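Local atomic coordinates of GTPase-activating protein skywalker (Drosophila melanogaster, PDB entry 6R82), a protein that activates the GTPase activity of Rab35 and so regulates the endosomal recycling and turnover of synaptic vesicle proteins, the chain here being its TLDc domain. Residues C42-R50 with A130-I138; I146-T157 with L168-L179. One frame throughout, in Å; residues are numbered along the deposited sequence.

Contact 1 of 2, residues C42-R50 with A130-I138; sequences CSLTTFYVR and AADSKMITI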
loop_
_atom_site.group_PDB
_atom_site.type_symbol
_atom_site.label_atom_id
_atom_site.label_comp_id
_atom_site.label_asym_id
_atom_site.label_seq_id
_atom_site.Cartn_x
_atom_site.Cartn_y
_atom_site.Cartn_z
ATOM N N CYS A 42 13.315 6.916 -8.059
ATOM C CA CYS A 42 11.900 6.884 -8.377
ATOM C C CYS A 42 11.703 5.795 -9.436
ATOM O O CYS A 42 11.542 6.069 -10.631
ATOM C CB CYS A 42 11.412 8.252 -8.852
ATOM S SG CYS A 42 9.706 8.591 -8.427
ATOM N N SER A 43 11.716 4.543 -8.977
ATOM C CA SER A 43 11.549 3.394 -9.858
ATOM C C SER A 43 11.196 2.173 -9.021
ATOM O O SER A 43 11.595 2.067 -7.856
ATOM C CB SER A 43 12.818 3.112 -10.659
ATOM O OG SER A 43 13.889 2.785 -9.788
ATOM N N LEU A 44 10.470 1.237 -9.641
ATOM C CA LEU A 44 10.166 -0.011 -8.957
ATOM C C LEU A 44 11.442 -0.739 -8.572
ATOM O O LEU A 44 11.505 -1.348 -7.503
ATOM C CB LEU A 44 9.275 -0.888 -9.831
ATOM C CG LEU A 44 7.841 -0.368 -9.914
ATOM C CD1 LEU A 44 6.952 -1.388 -10.578
ATOM C CD2 LEU A 44 7.289 -0.020 -8.534
ATOM N N THR A 45 12.484 -0.636 -9.401
ATOM C CA THR A 45 13.745 -1.317 -9.120
ATOM C C THR A 45 14.371 -0.844 -7.803
ATOM O O THR A 45 14.804 -1.663 -6.981
ATOM C CB THR A 45 14.715 -1.111 -10.285
ATOM O OG1 THR A 45 14.146 -1.669 -11.481
ATOM C CG2 THR A 45 16.042 -1.796 -9.984
ATOM N N THR A 46 14.436 0.473 -7.578
ATOM C CA THR A 46 14.971 0.939 -6.298
ATOM C C THR A 46 13.978 0.715 -5.164
ATOM O O THR A 46 14.391 0.473 -4.022
ATOM C CB THR A 46 15.380 2.416 -6.368
ATOM O OG1 THR A 46 14.246 3.230 -6.695
ATOM C CG2 THR A 46 16.464 2.616 -7.422
ATOM N N PHE A 47 12.678 0.774 -5.458
ATOM C CA PHE A 47 11.649 0.450 -4.468
ATOM C C PHE A 47 11.846 -0.961 -3.901
ATOM O O PHE A 47 11.868 -1.153 -2.676
ATOM C CB PHE A 47 10.272 0.604 -5.126
ATOM C CG PHE A 47 9.105 0.143 -4.280
ATOM C CD1 PHE A 47 8.670 -1.171 -4.324
ATOM C CD2 PHE A 47 8.395 1.053 -3.502
ATOM C CE1 PHE A 47 7.581 -1.589 -3.573
ATOM C CE2 PHE A 47 7.302 0.652 -2.754
ATOM C CZ PHE A 47 6.893 -0.674 -2.786
ATOM N N TYR A 48 11.985 -1.965 -4.781
ATOM C CA TYR A 48 12.131 -3.348 -4.322
ATOM C C TYR A 48 13.390 -3.517 -3.485
ATOM O O TYR A 48 13.364 -4.147 -2.423
ATOM C CB TYR A 48 12.170 -4.317 -5.506
ATOM C CG TYR A 48 10.882 -4.403 -6.273
ATOM C CD1 TYR A 48 9.660 -4.449 -5.617
ATOM C CD2 TYR A 48 10.881 -4.428 -7.670
ATOM C CE1 TYR A 48 8.466 -4.515 -6.320
ATOM C CE2 TYR A 48 9.689 -4.505 -8.383
ATOM C CZ TYR A 48 8.496 -4.537 -7.713
ATOM O OH TYR A 48 7.323 -4.605 -8.423
ATOM N N VAL A 49 14.511 -2.966 -3.959
ATOM C CA VAL A 49 15.779 -3.137 -3.262
ATOM C C VAL A 49 15.661 -2.676 -1.807
ATOM O O VAL A 49 16.230 -3.290 -0.891
ATOM C CB VAL A 49 16.893 -2.383 -4.012
ATOM C CG1 VAL A 49 18.133 -2.300 -3.166
ATOM C CG2 VAL A 49 17.196 -3.065 -5.373
ATOM N N ARG A 50 14.898 -1.611 -1.568
ATOM C CA ARG A 50 14.830 -1.043 -0.227
ATOM C C ARG A 50 13.746 -1.672 0.648
ATOM O O ARG A 50 13.932 -1.775 1.866
ATOM C CB ARG A 50 14.631 0.475 -0.310
ATOM C CG ARG A 50 15.974 1.205 -0.468
ATOM C CD ARG A 50 15.900 2.696 -0.177
ATOM N NE ARG A 50 17.219 3.335 -0.291
ATOM C CZ ARG A 50 18.029 3.579 0.738
ATOM N NH1 ARG A 50 17.674 3.256 1.985
ATOM N NH2 ARG A 50 19.195 4.157 0.527
ATOM N N ALA A 130 0.093 -7.535 -5.815
ATOM C CA ALA A 130 0.770 -8.100 -6.981
ATOM C C ALA A 130 1.810 -7.099 -7.472
ATOM O O ALA A 130 1.616 -5.891 -7.341
ATOM C CB ALA A 130 -0.219 -8.446 -8.102
ATOM N N ALA A 131 2.926 -7.597 -8.006
ATOM C CA ALA A 131 4.003 -6.697 -8.413
ATOM C C ALA A 131 4.940 -7.398 -9.385
ATOM O O ALA A 131 5.220 -8.589 -9.244
ATOM C CB ALA A 131 4.802 -6.199 -7.197
ATOM N N ASP A 132 5.449 -6.640 -10.350
ATOM C CA ASP A 132 6.468 -7.167 -11.258
ATOM C C ASP A 132 7.345 -6.004 -11.708
ATOM O O ASP A 132 7.403 -4.966 -11.043
ATOM C CB ASP A 132 5.815 -7.942 -12.421
ATOM C CG ASP A 132 4.890 -7.080 -13.288
ATOM O OD1 ASP A 132 5.010 -5.830 -13.295
ATOM O OD2 ASP A 132 4.043 -7.679 -13.993
ATOM N N SER A 133 8.024 -6.161 -12.850
ATOM C CA SER A 133 8.936 -5.110 -13.292
ATOM C C SER A 133 8.215 -3.942 -13.950
ATOM O O SER A 133 8.827 -2.885 -14.150
ATOM C CB SER A 133 9.977 -5.679 -14.257
ATOM O OG SER A 133 9.389 -5.969 -15.520
ATOM N N LYS A 134 6.941 -4.104 -14.297
ATOM C CA LYS A 134 6.191 -3.049 -14.964
ATOM C C LYS A 134 5.227 -2.314 -14.044
ATOM O O LYS A 134 4.868 -1.167 -14.342
ATOM C CB LYS A 134 5.387 -3.625 -16.144
ATOM C CG LYS A 134 6.226 -4.341 -17.223
ATOM C CD LYS A 134 7.356 -3.479 -17.722
ATOM C CE LYS A 134 6.920 -2.660 -18.936
ATOM N NZ LYS A 134 7.936 -1.614 -19.276
ATOM N N MET A 135 4.779 -2.942 -12.957
ATOM C CA MET A 135 3.737 -2.329 -12.143
ATOM C C MET A 135 3.723 -2.917 -10.740
ATOM O O MET A 135 4.190 -4.033 -10.490
ATOM C CB MET A 135 2.352 -2.512 -12.772
ATOM C CG MET A 135 1.938 -3.962 -12.897
ATOM S SD MET A 135 1.152 -4.646 -11.413
ATOM C CE MET A 135 1.728 -6.352 -11.452
ATOM N N ILE A 136 3.124 -2.151 -9.839
ATOM C CA ILE A 136 2.775 -2.594 -8.503
ATOM C C ILE A 136 1.297 -2.286 -8.314
ATOM O O ILE A 136 0.832 -1.212 -8.709
ATOM C CB ILE A 136 3.662 -1.903 -7.446
ATOM C CG1 ILE A 136 3.636 -2.658 -6.131
ATOM C CG2 ILE A 136 3.292 -0.434 -7.246
ATOM C CD1 ILE A 136 5.005 -2.746 -5.498
ATOM N N THR A 137 0.540 -3.245 -7.779
ATOM C CA THR A 137 -0.897 -3.055 -7.636
ATOM C C THR A 137 -1.368 -3.643 -6.312
ATOM O O THR A 137 -0.757 -4.572 -5.773
ATOM C CB THR A 137 -1.680 -3.679 -8.819
ATOM O OG1 THR A 137 -3.078 -3.370 -8.713
ATOM C CG2 THR A 137 -1.523 -5.174 -8.843
ATOM N N ILE A 138 -2.461 -3.084 -5.787
ATOM C CA ILE A 138 -3.059 -3.526 -4.528
ATOM C C ILE A 138 -4.573 -3.528 -4.685
ATOM O O ILE A 138 -5.156 -2.519 -5.092
ATOM C CB ILE A 138 -2.660 -2.616 -3.348
ATOM C CG1 ILE A 138 -1.137 -2.556 -3.191
ATOM C CG2 ILE A 138 -3.355 -3.070 -2.057
ATOM C CD1 ILE A 138 -0.676 -1.423 -2.322
#
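In this TLDc domain, helix 44-50 packs on the beta hairpin made by strands 130-131 and 135-138, meeting it at the turn and at both strands, chiefly through Ile136. Leu44, Phe47 and Tyr48 face the hairpin from the first turns of the helix. The axes of helix 44-50 and strand 135-138 approach to 10.4 Å and make an angle of 61°.

Tyr48 carries the polar link. Its CG is anti to the carbonyl carbon (chi1 -67°), which carries the ring along to the hairpin turn. There Tyr48 OH donates a short hydrogen bond of 2.6 Å to Asp132 O. The acceptor lies at the edge of the ring, in its plane. Ala131 CB also touches the hydroxyl, at 3.2 Å from Tyr48 OH. Arg80 makes a cation-pi contact with the same ring. A phenylalanine here would probably leave Asp132 O without this donor and loosen the tie between helix and turn.

Ile136 CD1 rests against both rings, 3.4 Å from Phe47 CE1 and 4.0 Å from Tyr48 CE1. Phe47 comes at it from the opposite direction, and Trp77 meets the Phe47 ring edge-to-face. Leu44 presses CD1 on the hairpin backbone, 3.6 Å from Met135 C. The other branch, CD2, faces Ile136 CG2.

The turn is braced from within by an Asx turn. Asp132 OD1 accepts from two backbone amides: Lys134 N comes from above the carboxylate plane, and Met135 N arrives nearly along the C-O axis at 2.9 Å.

Contact 2 of 2, residues I146-T157 with L168-L179; sequences IWMDENIRFGKT and LCPSGDFEIRVL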
loop_
_atom_site.group_PDB
_atom_site.type_symbol
_atom_site.label_atom_id
_atom_site.label_comp_id
_atom_site.label_asym_id
_atom_site.label_seq_id
_atom_site.Cartn_x
_atom_site.Cartn_y
_atom_site.Cartn_z
ATOM N N ILE A 146 -5.434 0.154 -6.370
ATOM C CA ILE A 146 -4.273 1.011 -6.590
ATOM C C ILE A 146 -3.390 0.337 -7.630
ATOM O O ILE A 146 -3.124 -0.866 -7.533
ATOM C CB ILE A 146 -3.470 1.273 -5.298
ATOM C CG1 ILE A 146 -4.356 1.872 -4.212
ATOM C CG2 ILE A 146 -2.299 2.211 -5.562
ATOM C CD1 ILE A 146 -3.585 2.257 -2.959
ATOM N N TRP A 147 -2.941 1.110 -8.616
ATOM C CA TRP A 147 -2.073 0.622 -9.681
ATOM C C TRP A 147 -1.067 1.717 -9.973
ATOM O O TRP A 147 -1.446 2.883 -10.074
ATOM C CB TRP A 147 -2.869 0.274 -10.946
ATOM C CG TRP A 147 -2.026 -0.324 -12.055
ATOM C CD1 TRP A 147 -1.892 -1.645 -12.354
ATOM C CD2 TRP A 147 -1.202 0.386 -12.993
ATOM N NE1 TRP A 147 -1.041 -1.805 -13.429
ATOM C CE2 TRP A 147 -0.601 -0.575 -13.834
ATOM C CE3 TRP A 147 -0.919 1.740 -13.203
ATOM C CZ2 TRP A 147 0.268 -0.225 -14.865
ATOM C CZ3 TRP A 147 -0.056 2.086 -14.226
ATOM C CH2 TRP A 147 0.529 1.107 -15.047
ATOM N N MET A 148 0.207 1.358 -10.084
ATOM C CA MET A 148 1.264 2.333 -10.312
ATOM C C MET A 148 2.288 1.759 -11.280
ATOM O O MET A 148 2.526 0.553 -11.304
ATOM C CB MET A 148 1.943 2.728 -8.996
ATOM C CG MET A 148 1.091 3.591 -8.076
ATOM S SD MET A 148 2.022 4.219 -6.649
ATOM C CE MET A 148 2.171 2.680 -5.713
ATOM N N ASP A 149 2.899 2.632 -12.073
ATOM C CA ASP A 149 3.785 2.184 -13.139
ATOM C C ASP A 149 5.228 2.061 -12.646
ATOM O O ASP A 149 5.564 2.401 -11.507
ATOM C CB ASP A 149 3.678 3.112 -14.367
ATOM C CG ASP A 149 4.284 4.515 -14.154
ATOM O OD1 ASP A 149 5.166 4.727 -13.292
ATOM O OD2 ASP A 149 3.874 5.432 -14.908
ATOM N N GLU A 150 6.092 1.572 -13.537
ATOM C CA GLU A 150 7.463 1.224 -13.187
ATOM C C GLU A 150 8.312 2.436 -12.848
ATOM O O GLU A 150 9.407 2.266 -12.301
ATOM C CB GLU A 150 8.126 0.447 -14.332
ATOM C CG GLU A 150 8.432 1.308 -15.558
ATOM C CD GLU A 150 8.786 0.481 -16.792
ATOM O OE1 GLU A 150 9.953 0.552 -17.239
ATOM O OE2 GLU A 150 7.903 -0.237 -17.314
ATOM N N ASN A 151 7.847 3.643 -13.166
ATOM C CA ASN A 151 8.579 4.860 -12.845
ATOM C C ASN A 151 8.049 5.542 -11.595
ATOM O O ASN A 151 8.611 6.564 -11.186
ATOM C CB ASN A 151 8.534 5.838 -14.024
ATOM C CG ASN A 151 9.100 5.236 -15.290
ATOM O OD1 ASN A 151 8.393 5.083 -16.289
ATOM N ND2 ASN A 151 10.375 4.873 -15.251
ATOM N N ILE A 152 6.999 4.985 -10.981
ATOM C CA ILE A 152 6.319 5.559 -9.820
ATOM C C ILE A 152 5.959 7.008 -10.124
ATOM O O ILE A 152 6.076 7.892 -9.263
ATOM C CB ILE A 152 7.165 5.428 -8.535
ATOM C CG1 ILE A 152 7.863 4.068 -8.499
ATOM C CG2 ILE A 152 6.276 5.566 -7.295
ATOM C CD1 ILE A 152 8.394 3.678 -7.124
ATOM N N ARG A 153 5.533 7.255 -11.366
ATOM C CA ARG A 153 5.126 8.582 -11.793
ATOM C C ARG A 153 3.619 8.675 -12.009
ATOM O O ARG A 153 2.983 9.592 -11.479
ATOM C CB ARG A 153 5.879 8.975 -13.064
ATOM C CG ARG A 153 5.192 10.075 -13.854
ATOM C CD ARG A 153 6.066 10.604 -14.996
ATOM N NE ARG A 153 7.206 11.405 -14.537
ATOM C CZ ARG A 153 7.139 12.484 -13.749
ATOM N NH1 ARG A 153 5.973 12.955 -13.317
ATOM N NH2 ARG A 153 8.258 13.113 -13.403
ATOM N N PHE A 154 3.021 7.727 -12.743
ATOM C CA PHE A 154 1.586 7.732 -12.993
ATOM C C PHE A 154 0.939 6.477 -12.424
ATOM O O PHE A 154 1.567 5.419 -12.333
ATOM C CB PHE A 154 1.250 7.805 -14.496
ATOM C CG PHE A 154 1.850 8.977 -15.211
ATOM C CD1 PHE A 154 1.560 10.269 -14.813
ATOM C CD2 PHE A 154 2.695 8.783 -16.299
ATOM C CE1 PHE A 154 2.109 11.357 -15.466
ATOM C CE2 PHE A 154 3.250 9.872 -16.962
ATOM C CZ PHE A 154 2.953 11.160 -16.543
ATOM N N GLY A 155 -0.344 6.594 -12.089
ATOM C CA GLY A 155 -1.080 5.491 -11.516
ATOM C C GLY A 155 -2.565 5.640 -11.752
ATOM O O GLY A 155 -3.042 6.664 -12.246
ATOM N N LYS A 156 -3.296 4.593 -11.386
ATOM C CA LYS A 156 -4.734 4.548 -11.577
ATOM C C LYS A 156 -5.378 4.001 -10.313
ATOM O O LYS A 156 -4.721 3.379 -9.475
ATOM C CB LYS A 156 -5.116 3.680 -12.786
ATOM C CG LYS A 156 -4.488 4.136 -14.107
ATOM C CD LYS A 156 -5.023 3.330 -15.287
ATOM C CE LYS A 156 -4.208 2.067 -15.541
ATOM N NZ LYS A 156 -3.319 2.208 -16.738
ATOM N N THR A 157 -6.679 4.243 -10.182
ATOM C CA THR A 157 -7.432 3.686 -9.072
ATOM C C THR A 157 -8.856 3.407 -9.528
ATOM O O THR A 157 -9.456 4.204 -10.251
ATOM C CB THR A 157 -7.433 4.624 -7.863
ATOM O OG1 THR A 157 -8.394 4.161 -6.908
ATOM C CG2 THR A 157 -7.780 6.035 -8.292
ATOM N N LEU A 168 -10.211 5.947 -5.066
ATOM C CA LEU A 168 -9.716 6.675 -3.902
ATOM C C LEU A 168 -9.375 8.128 -4.209
ATOM O O LEU A 168 -9.012 8.877 -3.292
ATOM C CB LEU A 168 -8.507 5.945 -3.307
ATOM C CG LEU A 168 -8.671 4.422 -3.238
ATOM C CD1 LEU A 168 -7.337 3.736 -3.014
ATOM C CD2 LEU A 168 -9.650 4.039 -2.145
ATOM N N CYS A 169 -9.474 8.540 -5.464
ATOM C CA CYS A 169 -9.584 9.940 -5.840
ATOM C C CYS A 169 -10.666 10.034 -6.910
ATOM O O CYS A 169 -10.952 9.044 -7.591
ATOM C CB CYS A 169 -8.253 10.518 -6.342
ATOM S SG CYS A 169 -7.422 9.575 -7.629
ATOM N N PRO A 170 -11.307 11.206 -7.053
ATOM C CA PRO A 170 -12.476 11.287 -7.960
ATOM C C PRO A 170 -12.167 10.887 -9.398
ATOM O O PRO A 170 -12.850 10.013 -9.954
ATOM C CB PRO A 170 -12.895 12.759 -7.834
ATOM C CG PRO A 170 -12.401 13.168 -6.462
ATOM C CD PRO A 170 -11.077 12.477 -6.341
ATOM N N SER A 171 -11.165 11.509 -10.021
ATOM C CA SER A 171 -10.644 11.010 -11.285
ATOM C C SER A 171 -10.038 9.623 -11.085
ATOM O O SER A 171 -9.478 9.313 -10.031
ATOM C CB SER A 171 -9.598 11.976 -11.844
ATOM O OG SER A 171 -8.587 11.283 -12.558
ATOM N N GLY A 172 -10.157 8.776 -12.108
ATOM C CA GLY A 172 -9.638 7.421 -11.971
ATOM C C GLY A 172 -8.127 7.286 -12.024
ATOM O O GLY A 172 -7.616 6.185 -11.796
ATOM N N ASP A 173 -7.410 8.368 -12.326
ATOM C CA ASP A 173 -5.966 8.380 -12.500
ATOM C C ASP A 173 -5.346 9.397 -11.555
ATOM O O ASP A 173 -6.038 10.209 -10.933
ATOM C CB ASP A 173 -5.572 8.749 -13.937
ATOM C CG ASP A 173 -6.431 8.069 -14.976
ATOM O OD1 ASP A 173 -6.764 6.875 -14.795
ATOM O OD2 ASP A 173 -6.777 8.735 -15.976
ATOM N N PHE A 174 -4.017 9.373 -11.482
ATOM C CA PHE A 174 -3.300 10.339 -10.667
ATOM C C PHE A 174 -1.840 10.344 -11.075
ATOM O O PHE A 174 -1.338 9.394 -11.683
ATOM C CB PHE A 174 -3.441 10.040 -9.163
ATOM C CG PHE A 174 -3.020 8.643 -8.761
ATOM C CD1 PHE A 174 -1.713 8.376 -8.373
ATOM C CD2 PHE A 174 -3.938 7.600 -8.762
ATOM C CE1 PHE A 174 -1.334 7.092 -8.006
ATOM C CE2 PHE A 174 -3.565 6.325 -8.399
ATOM C CZ PHE A 174 -2.261 6.066 -8.023
ATOM N N GLU A 175 -1.172 11.440 -10.747
ATOM C CA GLU A 175 0.274 11.527 -10.797
ATOM C C GLU A 175 0.794 11.603 -9.371
ATOM O O GLU A 175 0.201 12.277 -8.521
ATOM C CB GLU A 175 0.744 12.744 -11.588
ATOM C CG GLU A 175 2.152 12.594 -12.125
ATOM C CD GLU A 175 2.750 13.909 -12.562
ATOM O OE1 GLU A 175 2.053 14.938 -12.455
ATOM O OE2 GLU A 175 3.915 13.915 -13.013
ATOM N N ILE A 176 1.898 10.911 -9.115
ATOM C CA ILE A 176 2.446 10.782 -7.772
ATOM C C ILE A 176 3.371 11.960 -7.507
ATOM O O ILE A 176 4.372 12.145 -8.206
ATOM C CB ILE A 176 3.186 9.447 -7.604
ATOM C CG1 ILE A 176 2.178 8.297 -7.681
ATOM C CG2 ILE A 176 3.960 9.419 -6.281
ATOM C CD1 ILE A 176 2.499 7.272 -8.747
ATOM N N ARG A 177 3.029 12.767 -6.503
ATOM C CA ARG A 177 3.949 13.802 -6.054
ATOM C C ARG A 177 5.022 13.213 -5.149
ATOM O O ARG A 177 6.213 13.485 -5.325
ATOM C CB ARG A 177 3.194 14.914 -5.330
ATOM C CG ARG A 177 4.020 16.176 -5.169
ATOM C CD ARG A 177 3.480 17.068 -4.065
ATOM N NE ARG A 177 2.055 17.345 -4.224
ATOM C CZ ARG A 177 1.430 18.384 -3.672
ATOM N NH1 ARG A 177 2.108 19.252 -2.927
ATOM N NH2 ARG A 177 0.127 18.557 -3.866
ATOM N N VAL A 178 4.619 12.400 -4.176
ATOM C CA VAL A 178 5.573 11.670 -3.351
ATOM C C VAL A 178 4.937 10.356 -2.914
ATOM O O VAL A 178 3.732 10.277 -2.644
ATOM C CB VAL A 178 6.062 12.523 -2.158
ATOM C CG1 VAL A 178 4.891 13.083 -1.393
ATOM C CG2 VAL A 178 6.981 11.707 -1.236
ATOM N N LEU A 179 5.749 9.309 -2.915
ATOM C CA LEU A 179 5.367 8.021 -2.363
ATOM C C LEU A 179 6.283 7.703 -1.190
ATOM O O LEU A 179 7.496 7.919 -1.269
ATOM C CB LEU A 179 5.448 6.922 -3.423
ATOM C CG LEU A 179 5.127 5.544 -2.847
ATOM C CD1 LEU A 179 4.004 4.918 -3.619
ATOM C CD2 LEU A 179 6.360 4.675 -2.901
#
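Strands 154-156 and 173-176 run antiparallel, their axes 4.7 Å apart at 147°. Gly155 and Phe174 form the hydrogen-bonded pair, with Gly155 N to Phe174 O and Phe174 N to Gly155 O both 3.0 Å. Phe154 with Glu175 and Lys156 with Asp173 are the non-hydrogen-bonded pairs beside it. The pairing is extended by Ile176 N to Arg153 O, a nearly straight bond, and by Thr157 N to Gly172 O at 2.7 Å.

Phe174 lies back over its partner. Its CG sits between the backbone N and the carbonyl carbon (chi1 55°). This torsion folds the ring back across the strand pair, with one face over Gly155, whose bare CA makes a CH-pi contact 4.0 Å from the Phe174 ring centroid. Met148 CG and Lys156 O meet the ring edge, and Phe69 adds an edge-to-face contact.

Met148 SD lies 3.7 Å from Ile176 CD1, and the bend at chi3 turns CE onto Leu179 CD1. Across the sheet, the Phe154 ring carries Arg153 CG over its centre and brings CE1 to 3.6 Å from Glu175 CG. Thr157 OG1 accepts from Leu168 N at 3.1 Å, and also bonds to Ala145 O.

At the tip of hairpin 146-156, Asp149 forms an Asx turn within a type I beta turn. The whole is an antiparallel hairpin joined edgewise to the long C-terminal strand of the TLDc sheet.

Overall arrangement
From the N terminus, helices 5-11 and 13-18 and strand 30-36 precede helix 44-51; strands 57-63, 68-73, 99-104 and 108-110 follow. Contact 1 then closes a long loop, 79 residues between its segments, when hairpin 129-138 returns to the helix. After a short connection the chain enters 146-157, and contact 2 closes a much shorter loop of ten residues. The two are in series and neither nests nor crosses. They meet where strands 135-138 and 146-149 pair as neighbours in the sheet, and where Lys134 and Glu150 form a salt bridge. Together they tie helix 44-51, through the hairpins, to C-terminal strand 173-185, which itself pairs with strands 30-36 and 57-63.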